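Long-range contact in tartronate semialdehyde reductase (Salmonella typhimurium, PDB 1VPD), which probably reduces tartronate semialdehyde to D-glycerate with NADH or NADPH, the last step in making D-glycerate from galactarate: residues 69-81 / 99-113. Residues are numbered along the deposited sequence; the frame is centred on the assembly and turned at random.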
loop_
_atom_site.group_PDB
_atom_site.type_symbol
_atom_site.label_atom_id
_atom_site.label_comp_id
_atom_site.label_asym_id
_atom_site.label_seq_id
_atom_site.Cartn_x
_atom_site.Cartn_y
_atom_site.Cartn_z
ATOM N N LEU A 69 5.455 5.853 -1.046
ATOM C CA LEU A 69 6.717 5.446 -0.453
ATOM C C LEU A 69 6.481 4.370 0.630
ATOM O O LEU A 69 5.342 4.168 1.053
ATOM C CB LEU A 69 7.414 6.670 0.127
ATOM C CG LEU A 69 7.742 7.757 -0.912
ATOM C CD1 LEU A 69 8.095 9.084 -0.240
ATOM C CD2 LEU A 69 8.871 7.269 -1.812
ATOM N N PRO A 70 7.538 3.664 1.029
ATOM C CA PRO A 70 7.362 2.484 1.886
ATOM C C PRO A 70 6.937 2.716 3.333
ATOM O O PRO A 70 6.274 1.829 3.886
ATOM C CB PRO A 70 8.745 1.814 1.875
ATOM C CG PRO A 70 9.598 2.546 0.951
ATOM C CD PRO A 70 8.939 3.824 0.605
ATOM N N ASN A 71 7.349 3.820 3.958
ATOM C CA ASN A 71 7.182 3.991 5.399
ATOM C C ASN A 71 7.398 5.443 5.817
ATOM O O ASN A 71 7.791 6.289 4.986
ATOM C CB ASN A 71 8.128 3.048 6.170
ATOM C CG ASN A 71 9.563 3.232 5.772
ATOM O OD1 ASN A 71 9.992 4.357 5.507
ATOM N ND2 ASN A 71 10.310 2.129 5.657
ATOM N N SER A 72 7.145 5.738 7.082
ATOM C CA SER A 72 7.247 7.113 7.550
ATOM C C SER A 72 8.636 7.743 7.370
ATOM O O SER A 72 8.705 8.887 6.939
ATOM C CB SER A 72 6.800 7.214 9.012
ATOM O OG SER A 72 7.214 8.436 9.590
ATOM N N PRO A 73 9.740 7.069 7.713
ATOM C CA PRO A 73 11.054 7.693 7.489
ATOM C C PRO A 73 11.261 8.154 6.051
ATOM O O PRO A 73 11.829 9.236 5.825
ATOM C CB PRO A 73 12.054 6.579 7.832
ATOM C CG PRO A 73 11.330 5.736 8.826
ATOM C CD PRO A 73 9.868 5.780 8.430
ATOM N N HIS A 74 10.807 7.363 5.085
ATOM C CA HIS A 74 10.958 7.746 3.682
ATOM C C HIS A 74 10.093 8.970 3.357
ATOM O O HIS A 74 10.560 9.890 2.684
ATOM C CB HIS A 74 10.564 6.621 2.730
ATOM C CG HIS A 74 11.612 5.573 2.535
ATOM N ND1 HIS A 74 11.820 4.548 3.435
ATOM C CD2 HIS A 74 12.483 5.361 1.517
ATOM C CE1 HIS A 74 12.782 3.756 2.986
ATOM N NE2 HIS A 74 13.202 4.224 1.828
ATOM N N VAL A 75 8.838 8.985 3.810
ATOM C CA VAL A 75 7.963 10.125 3.539
ATOM C C VAL A 75 8.522 11.386 4.210
ATOM O O VAL A 75 8.522 12.459 3.620
ATOM C CB VAL A 75 6.501 9.884 4.010
ATOM C CG1 VAL A 75 5.604 11.114 3.740
ATOM C CG2 VAL A 75 5.923 8.683 3.309
ATOM N N LYS A 76 8.977 11.259 5.445
ATOM C CA LYS A 76 9.549 12.399 6.168
ATOM C C LYS A 76 10.756 12.975 5.436
ATOM O O LYS A 76 10.898 14.203 5.330
ATOM C CB LYS A 76 9.921 12.006 7.592
ATOM C CG LYS A 76 8.735 11.879 8.520
ATOM C CD LYS A 76 9.155 11.628 9.956
ATOM C CE LYS A 76 7.915 11.524 10.859
ATOM N NZ LYS A 76 8.293 11.088 12.235
ATOM N N GLU A 77 11.620 12.116 4.911
ATOM C CA GLU A 77 12.800 12.592 4.162
ATOM C C GLU A 77 12.379 13.336 2.878
ATOM O O GLU A 77 12.878 14.424 2.593
ATOM C CB GLU A 77 13.774 11.458 3.835
ATOM C CG GLU A 77 15.078 11.920 3.177
ATOM C CD GLU A 77 15.883 12.906 4.017
ATOM O OE1 GLU A 77 15.756 12.926 5.254
ATOM O OE2 GLU A 77 16.664 13.677 3.434
ATOM N N VAL A 78 11.446 12.770 2.124
ATOM C CA VAL A 78 10.986 13.378 0.887
ATOM C C VAL A 78 10.199 14.683 1.137
ATOM O O VAL A 78 10.352 15.671 0.399
ATOM C CB VAL A 78 10.152 12.373 0.055
ATOM C CG1 VAL A 78 9.327 13.072 -1.015
ATOM C CG2 VAL A 78 11.063 11.321 -0.576
ATOM N N ALA A 79 9.366 14.685 2.167
ATOM C CA ALA A 79 8.479 15.811 2.423
ATOM C C ALA A 79 9.181 16.942 3.158
ATOM O O ALA A 79 8.923 18.117 2.865
ATOM C CB ALA A 79 7.232 15.359 3.201
ATOM N N LEU A 80 10.049 16.599 4.110
ATOM C CA LEU A 80 10.586 17.565 5.074
ATOM C C LEU A 80 12.093 17.739 5.049
ATOM O O LEU A 80 12.619 18.682 5.642
ATOM C CB LEU A 80 10.176 17.161 6.499
ATOM C CG LEU A 80 8.697 16.897 6.741
ATOM C CD1 LEU A 80 8.491 16.564 8.201
ATOM C CD2 LEU A 80 7.866 18.099 6.339
ATOM N N GLY A 81 12.787 16.854 4.358
ATOM C CA GLY A 81 14.233 16.761 4.455
ATOM C C GLY A 81 14.920 17.719 3.507
ATOM O O GLY A 81 14.282 18.546 2.868
ATOM N N SER A 99 1.179 6.678 0.697
ATOM C CA SER A 99 1.949 5.671 1.430
ATOM C C SER A 99 1.142 5.130 2.600
ATOM O O SER A 99 0.297 5.821 3.179
ATOM C CB SER A 99 3.231 6.295 1.986
ATOM O OG SER A 99 3.927 7.062 1.007
ATOM N N SER A 100 1.442 3.900 2.985
ATOM C CA SER A 100 0.932 3.340 4.220
ATOM C C SER A 100 1.913 3.647 5.338
ATOM O O SER A 100 3.023 3.082 5.366
ATOM C CB SER A 100 0.776 1.834 4.078
ATOM O OG SER A 100 -0.115 1.510 3.038
ATOM N N ILE A 101 1.549 4.561 6.236
ATOM C CA ILE A 101 2.438 4.940 7.345
ATOM C C ILE A 101 1.654 5.067 8.639
ATOM O O ILE A 101 0.431 5.143 8.611
ATOM C CB ILE A 101 3.241 6.254 7.060
ATOM C CG1 ILE A 101 2.360 7.515 7.093
ATOM C CG2 ILE A 101 3.980 6.147 5.756
ATOM C CD1 ILE A 101 3.163 8.822 6.956
ATOM N N ALA A 102 2.359 5.111 9.764
ATOM C CA ALA A 102 1.711 5.247 11.074
ATOM C C ALA A 102 0.834 6.492 11.095
ATOM O O ALA A 102 1.308 7.562 10.700
ATOM C CB ALA A 102 2.754 5.330 12.178
ATOM N N PRO A 103 -0.417 6.393 11.537
ATOM C CA PRO A 103 -1.266 7.600 11.640
ATOM C C PRO A 103 -0.624 8.786 12.364
ATOM O O PRO A 103 -0.783 9.934 11.912
ATOM C CB PRO A 103 -2.504 7.101 12.377
ATOM C CG PRO A 103 -2.595 5.669 12.040
ATOM C CD PRO A 103 -1.188 5.164 11.823
ATOM N N LEU A 104 0.110 8.524 13.445
ATOM C CA LEU A 104 0.830 9.585 14.165
ATOM C C LEU A 104 1.823 10.292 13.249
ATOM O O LEU A 104 1.996 11.510 13.329
ATOM C CB LEU A 104 1.567 9.037 15.376
ATOM C CG LEU A 104 2.556 10.008 16.068
ATOM C CD1 LEU A 104 1.797 11.148 16.695
ATOM C CD2 LEU A 104 3.453 9.316 17.110
ATOM N N ALA A 105 2.498 9.533 12.390
ATOM C CA ALA A 105 3.438 10.128 11.440
ATOM C C ALA A 105 2.733 11.020 10.412
ATOM O O ALA A 105 3.237 12.110 10.094
ATOM C CB ALA A 105 4.272 9.071 10.756
ATOM N N SER A 106 1.589 10.579 9.883
ATOM C CA SER A 106 0.801 11.430 8.993
ATOM C C SER A 106 0.496 12.760 9.670
ATOM O O SER A 106 0.643 13.835 9.064
ATOM C CB SER A 106 -0.516 10.761 8.577
ATOM O OG SER A 106 -0.277 9.588 7.839
ATOM N N ARG A 107 0.070 12.696 10.922
ATOM C CA ARG A 107 -0.294 13.918 11.667
ATOM C C ARG A 107 0.913 14.825 11.913
ATOM O O ARG A 107 0.816 16.055 11.753
ATOM C CB ARG A 107 -0.956 13.562 13.012
ATOM C CG ARG A 107 -2.338 12.936 12.892
ATOM C CD ARG A 107 -3.113 12.801 14.238
ATOM N NE ARG A 107 -2.377 12.009 15.228
ATOM C CZ ARG A 107 -2.572 10.721 15.526
ATOM N NH1 ARG A 107 -3.523 10.002 14.922
ATOM N NH2 ARG A 107 -1.805 10.145 16.455
ATOM N N GLU A 108 2.054 14.226 12.237
ATOM C CA GLU A 108 3.301 14.966 12.433
ATOM C C GLU A 108 3.768 15.681 11.167
ATOM O O GLU A 108 4.153 16.862 11.202
ATOM C CB GLU A 108 4.419 14.033 12.890
ATOM C CG GLU A 108 4.286 13.594 14.327
ATOM C CD GLU A 108 5.325 12.555 14.735
ATOM O OE1 GLU A 108 5.835 11.761 13.889
ATOM O OE2 GLU A 108 5.617 12.528 15.934
ATOM N N ILE A 109 3.750 14.959 10.055
ATOM C CA ILE A 109 4.178 15.502 8.774
ATOM C C ILE A 109 3.183 16.598 8.353
ATOM O O ILE A 109 3.585 17.665 7.866
ATOM C CB ILE A 109 4.246 14.388 7.708
ATOM C CG1 ILE A 109 5.352 13.381 8.078
ATOM C CG2 ILE A 109 4.516 15.001 6.335
ATOM C CD1 ILE A 109 5.222 12.055 7.372
ATOM N N SER A 110 1.894 16.344 8.543
ATOM C CA SER A 110 0.871 17.354 8.235
ATOM C C SER A 110 1.103 18.657 9.017
ATOM O O SER A 110 0.993 19.767 8.461
ATOM C CB SER A 110 -0.519 16.802 8.531
ATOM O OG SER A 110 -1.526 17.777 8.277
ATOM N N ASP A 111 1.413 18.537 10.299
ATOM C CA ASP A 111 1.633 19.727 11.139
ATOM C C ASP A 111 2.858 20.496 10.677
ATOM O O ASP A 111 2.840 21.736 10.642
ATOM C CB ASP A 111 1.808 19.349 12.609
ATOM C CG ASP A 111 0.507 18.965 13.275
ATOM O OD1 ASP A 111 -0.580 19.238 12.729
ATOM O OD2 ASP A 111 0.495 18.366 14.370
ATOM N N ALA A 112 3.910 19.774 10.298
ATOM C CA ALA A 112 5.127 20.417 9.811
ATOM C C ALA A 112 4.860 21.157 8.497
ATOM O O ALA A 112 5.341 22.283 8.315
ATOM C CB ALA A 112 6.235 19.412 9.625
ATOM N N LEU A 113 4.091 20.547 7.601
ATOM C CA LEU A 113 3.766 21.176 6.320
ATOM C C LEU A 113 2.823 22.365 6.514
ATOM O O LEU A 113 2.986 23.394 5.851
ATOM C CB LEU A 113 3.144 20.165 5.352
ATOM C CG LEU A 113 4.151 19.119 4.846
ATOM C CD1 LEU A 113 3.455 18.027 4.090
ATOM C CD2 LEU A 113 5.246 19.756 3.977
HETATM O O HOH W 1 3.396 2.174 1.558
#
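The carboxylate of Glu108 receives the ammonium group of Lys76 on the syn side of OE1, 33° out of its plane, in a salt bridge with NZ to OE1 at 3.0 Å. Two more flat groups, Asn71 and His74, meet at the start of helix 72-80. One face of the His74 ring carries Pro70 CG over its centre, and at the ring edge ND1 donates to Asn71 OD1. That oxygen also caps the helix by accepting from His74 N, almost in line with its own C=O, so OD1 is gripped by two donors of one histidine.

Between helices 72-80 and 103-113, nearly parallel at 8° with axes 10.5 Å apart, Ile109 is the central apolar side chain. Its CG1 is turned opposite the carbonyl carbon (chi1 -66°), which carries CD1 across to Val75 CG1, 3.8 Å away, with the two side chains roughly perpendicular. The same CD1 touches Lys76 CG, from which the extended lysine chain runs on to Glu108. Further along, Leu80 CD2 lies 3.9 Å from Ala112 CB and equally close to Leu113 CD2, while Met120 of strand 119-126 backs Ile109 and Leu113.

Ahead of the helices the loops meet mainly through polar groups. Ser99 OG accepts from Leu69 N at 2.8 Å and is also hydrogen-bonded to Asp97; a water links Leu69 O to Ser100 N, and Lys243 donates to Ser100 O. Ile101 CG2 instead packs on the backbone where helix 72-80 begins, 3.5 Å from Ser72 N.

These are neighbouring crossover helices of a Rossmann fold, following the adjacent parallel strands 64-67 and 94-97. An ion pair borders their aliphatic interior, whereas Ser99 and a water tie the loops together, probably helping to set Ser100, predicted to bind NAD(+).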